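2-oxoglutarate dehydrogenase E3 component (Thermus thermophilus, PDB 2YQU) catalyses the NAD+-linked reoxidation of protein-bound dihydrolipoamide, passing electrons through a redox-active disulfide and FAD, as the E3 component of a 2-oxoacid dehydrogenase complex. Local coordinates at the interface of chains A and B. Numbering follows the deposited sequence. Chains: chain A/B, 2-oxoglutarate dehydrogenase E3 component.

Contact 1: the interface of chains A and B. Residues chain A 434-435; chain B 40-41, 45-46, 310-311.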
# COMPACT_ATOMS: atom_id res chain seq x y z
N HIS A 434 -11.12 4.98 3.93
CA HIS A 434 -11.50 4.12 5.04
C HIS A 434 -12.20 2.87 4.50
O HIS A 434 -13.03 2.99 3.60
CB HIS A 434 -12.45 4.88 5.97
CG HIS A 434 -12.95 4.05 7.10
ND1 HIS A 434 -12.22 3.82 8.24
CD2 HIS A 434 -14.13 3.39 7.26
CE1 HIS A 434 -12.92 3.05 9.05
NE2 HIS A 434 -14.07 2.78 8.48
N PRO A 435 -11.92 1.67 5.02
CA PRO A 435 -10.86 1.40 5.99
C PRO A 435 -9.58 0.98 5.26
O PRO A 435 -9.63 0.08 4.43
CB PRO A 435 -11.41 0.22 6.80
CG PRO A 435 -12.48 -0.41 5.91
CD PRO A 435 -12.68 0.45 4.70
N CYS B 40 -21.20 2.43 8.86
CA CYS B 40 -19.86 1.97 8.52
C CYS B 40 -19.35 0.90 9.48
O CYS B 40 -19.00 -0.20 9.06
CB CYS B 40 -18.91 3.16 8.49
SG CYS B 40 -17.26 2.73 7.93
N LEU B 41 -19.32 1.20 10.77
CA LEU B 41 -18.75 0.26 11.75
C LEU B 41 -19.67 -0.92 12.06
O LEU B 41 -19.20 -2.03 12.21
CB LEU B 41 -18.34 0.98 13.04
CG LEU B 41 -16.95 1.62 13.08
CD1 LEU B 41 -16.80 2.73 12.03
CD2 LEU B 41 -16.62 2.16 14.47
N CYS B 45 -18.60 -0.73 6.23
CA CYS B 45 -17.18 -0.85 5.89
C CYS B 45 -16.47 -1.93 6.69
O CYS B 45 -15.76 -2.74 6.13
CB CYS B 45 -16.41 0.46 6.13
SG CYS B 45 -17.35 1.99 6.02
N ILE B 46 -16.66 -1.93 8.01
CA ILE B 46 -15.85 -2.78 8.87
C ILE B 46 -16.21 -4.26 8.75
O ILE B 46 -15.32 -5.06 8.47
CB ILE B 46 -15.89 -2.26 10.34
CG1 ILE B 46 -15.26 -0.86 10.43
CG2 ILE B 46 -15.16 -3.21 11.28
CD1 ILE B 46 -13.80 -0.76 9.91
N ALA B 310 -17.30 6.79 3.89
CA ALA B 310 -17.03 7.04 5.29
C ALA B 310 -16.03 8.17 5.50
O ALA B 310 -16.26 9.06 6.30
CB ALA B 310 -16.55 5.77 5.98
N HIS B 311 -14.92 8.15 4.77
CA HIS B 311 -13.93 9.22 4.93
C HIS B 311 -14.41 10.56 4.36
O HIS B 311 -13.92 11.62 4.77
CB HIS B 311 -12.58 8.83 4.33
CG HIS B 311 -12.66 8.25 2.95
ND1 HIS B 311 -13.21 7.01 2.70
CD2 HIS B 311 -12.22 8.72 1.76
CE1 HIS B 311 -13.13 6.75 1.41
NE2 HIS B 311 -12.54 7.78 0.82
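The loop of chain A carrying A:His434 and A:Pro435 enters chain B between the start of helix 310-326 and the redox-active disulfide, where helix 38-43 gives way to helix 45-63. This is the shared active site of the pyridine nucleotide-disulfide oxidoreductases: one subunit lends the proton-accepting histidine, the other the CXXXXC disulfide. B:Cys40 and B:Cys45 are oxidised, SG bonded to SG. In this family the first cysteine is the interchange thiol and the second the charge-transfer thiol beside the flavin. B:Cys40 SG lies off the NE2-CD2 edge of A:His434, 3.2 Å from NE2 and not in line with its outward direction; the imidazole would probably need only a small adjustment to exchange a proton with the thiol once the disulfide opens. B:Cys45 SG sits at the imidazole edge, in the ring plane, 3.7 Å from A:His434 CD2. With CG anti to its backbone N (chi1 177°), the A:His434 side chain reaches away from its own loop towards the sulfurs. A:Pro435, which follows a cis peptide, folds back to set CB over one face of the ring, 3.9 Å above the plane. B:Ala310 CB comes up beside the CD2 edge at 3.6 Å, displaced to the opposite side of the plane. B:Ile46 crosses the histidine side chain at about a right angle and brings its CD1 methyl near NE2 and CE1, on the proline side, while A:Pro435 CD packs on B:Cys45 CB. These neighbours are likely to limit how far the imidazole can turn. The A:His434 amide N stands over the B:His311 ring, 3.2 Å from ND1 and steeply above the ring plane, so any hydrogen bond there is at best weak.

Contact 2: the interface of chains A and B. Residues chain A 315, 335-337, 419; chain B 429-431, 442.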
# COMPACT_ATOMS: atom_id res chain seq x y z
N GLU A 315 17.95 6.42 -8.95
CA GLU A 315 17.74 7.86 -8.83
C GLU A 315 19.03 8.63 -9.06
O GLU A 315 19.01 9.72 -9.63
CB GLU A 315 17.13 8.23 -7.48
CG GLU A 315 15.68 7.78 -7.33
CD GLU A 315 14.69 8.64 -8.10
OE1 GLU A 315 15.04 9.14 -9.19
OE2 GLU A 315 13.55 8.80 -7.63
N ALA A 335 14.00 11.45 0.97
CA ALA A 335 12.73 10.88 0.51
C ALA A 335 12.88 9.44 0.03
O ALA A 335 11.94 8.89 -0.53
CB ALA A 335 12.14 11.75 -0.58
N ILE A 336 14.06 8.85 0.21
CA ILE A 336 14.33 7.48 -0.23
C ILE A 336 14.00 6.50 0.89
O ILE A 336 14.69 6.49 1.91
CB ILE A 336 15.82 7.33 -0.64
CG1 ILE A 336 16.08 8.13 -1.92
CG2 ILE A 336 16.18 5.86 -0.84
CD1 ILE A 336 17.55 8.11 -2.38
N PRO A 337 12.97 5.67 0.70
CA PRO A 337 12.63 4.67 1.71
C PRO A 337 13.57 3.48 1.72
O PRO A 337 14.14 3.12 0.68
CB PRO A 337 11.24 4.21 1.28
CG PRO A 337 11.22 4.40 -0.17
CD PRO A 337 12.05 5.61 -0.45
N PHE A 419 9.27 14.11 -0.04
CA PHE A 419 9.66 14.69 -1.33
C PHE A 419 8.98 16.03 -1.56
O PHE A 419 9.58 16.95 -2.10
CB PHE A 419 9.32 13.73 -2.48
CG PHE A 419 9.90 14.13 -3.81
CD1 PHE A 419 11.27 14.14 -4.00
CD2 PHE A 419 9.07 14.48 -4.87
CE1 PHE A 419 11.81 14.50 -5.23
CE2 PHE A 419 9.61 14.84 -6.10
CZ PHE A 419 10.98 14.85 -6.27
N ARG B 429 8.69 11.83 -10.36
CA ARG B 429 10.10 12.07 -10.02
C ARG B 429 10.42 11.59 -8.61
O ARG B 429 11.57 11.33 -8.30
CB ARG B 429 10.45 13.56 -10.11
CG ARG B 429 10.75 14.07 -11.51
CD ARG B 429 10.94 15.59 -11.56
NE ARG B 429 11.83 16.05 -10.48
CZ ARG B 429 11.70 17.18 -9.79
NH1 ARG B 429 10.72 18.05 -10.05
NH2 ARG B 429 12.57 17.45 -8.83
N ALA B 430 9.41 11.51 -7.74
CA ALA B 430 9.62 11.15 -6.34
C ALA B 430 10.25 9.76 -6.25
O ALA B 430 9.92 8.88 -7.04
CB ALA B 430 8.30 11.15 -5.62
N PRO B 431 11.20 9.56 -5.33
CA PRO B 431 11.69 8.20 -5.05
C PRO B 431 10.57 7.23 -4.67
O PRO B 431 9.65 7.59 -3.94
CB PRO B 431 12.67 8.42 -3.89
CG PRO B 431 13.12 9.82 -4.02
CD PRO B 431 11.93 10.58 -4.56
N LYS B 442 4.32 5.46 -9.94
CA LYS B 442 5.44 6.29 -10.37
C LYS B 442 5.55 6.30 -11.89
O LYS B 442 5.62 7.37 -12.50
CB LYS B 442 6.76 5.78 -9.77
CG LYS B 442 8.02 6.43 -10.36
CD LYS B 442 9.32 5.88 -9.75
CE LYS B 442 10.56 6.56 -10.34
NZ LYS B 442 10.85 7.90 -9.70
O HOH W 1 9.54 9.91 -2.51
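B:Ala430 and B:Pro431, in an extended, polyproline-like stretch just past helix 424-429, lie against the C-terminal end of A helix 407-419, A helix 310-326 and the 3-10 turn 333-335. The patch belongs to the dimer interface of the pyridine nucleotide-disulfide oxidoreductases, which their C-terminal dimerisation domain largely builds. A:Phe419 extends with CG anti to the backbone N (chi1 -170°), presenting one face to chain B. B:Ala430 CA stands over the centre of that ring, 3.7 Å from the centroid, in a CH-pi contact, and its CB methyl leans towards CD2 at 3.5 Å. B:Pro431 crosses the phenylalanine at about a right angle, its CD meeting CD1 at 3.7 Å, while B:Arg429 CB reaches the far end near CZ. A leucine in place of A:Phe419 would probably lose the flat surface beneath B:Ala430 and leave B:Pro431 CD without its aromatic neighbour. The other side of the proline packs crosswise on A:Ile336 CG1. A:Glu315, its chain bent at chi2 (-75°), brings OE2 beside B:Pro431 CA and forms a salt bridge with B:Lys442 NZ at 3.5 Å. The same ammonium donates to B:Ala430 O at 3.0 Å from above the carbonyl plane, which would brace the extended segment from within its own chain. A water lies 2.7 Å from B:Pro431 O and 3.3 Å from A:Ala335 O, joining the two backbones.

Contact 1 and contact 2 have centres about 30 Å apart within one two-fold interface, and they share two elements with the chains exchanged. In contact 1 the A:His434 loop meets helix 310-326 of chain B near its start; in contact 2 the B:Ala430 stretch, a few residues before B:His434, meets the same helix of chain A at A:Glu315. In the twin of contact 2 the stretch just before A:His434 packs on helix 310-326 of chain B, which may help place and steady that catalytic loop. Each active site depends on both subunits, making the dimer the functional unit.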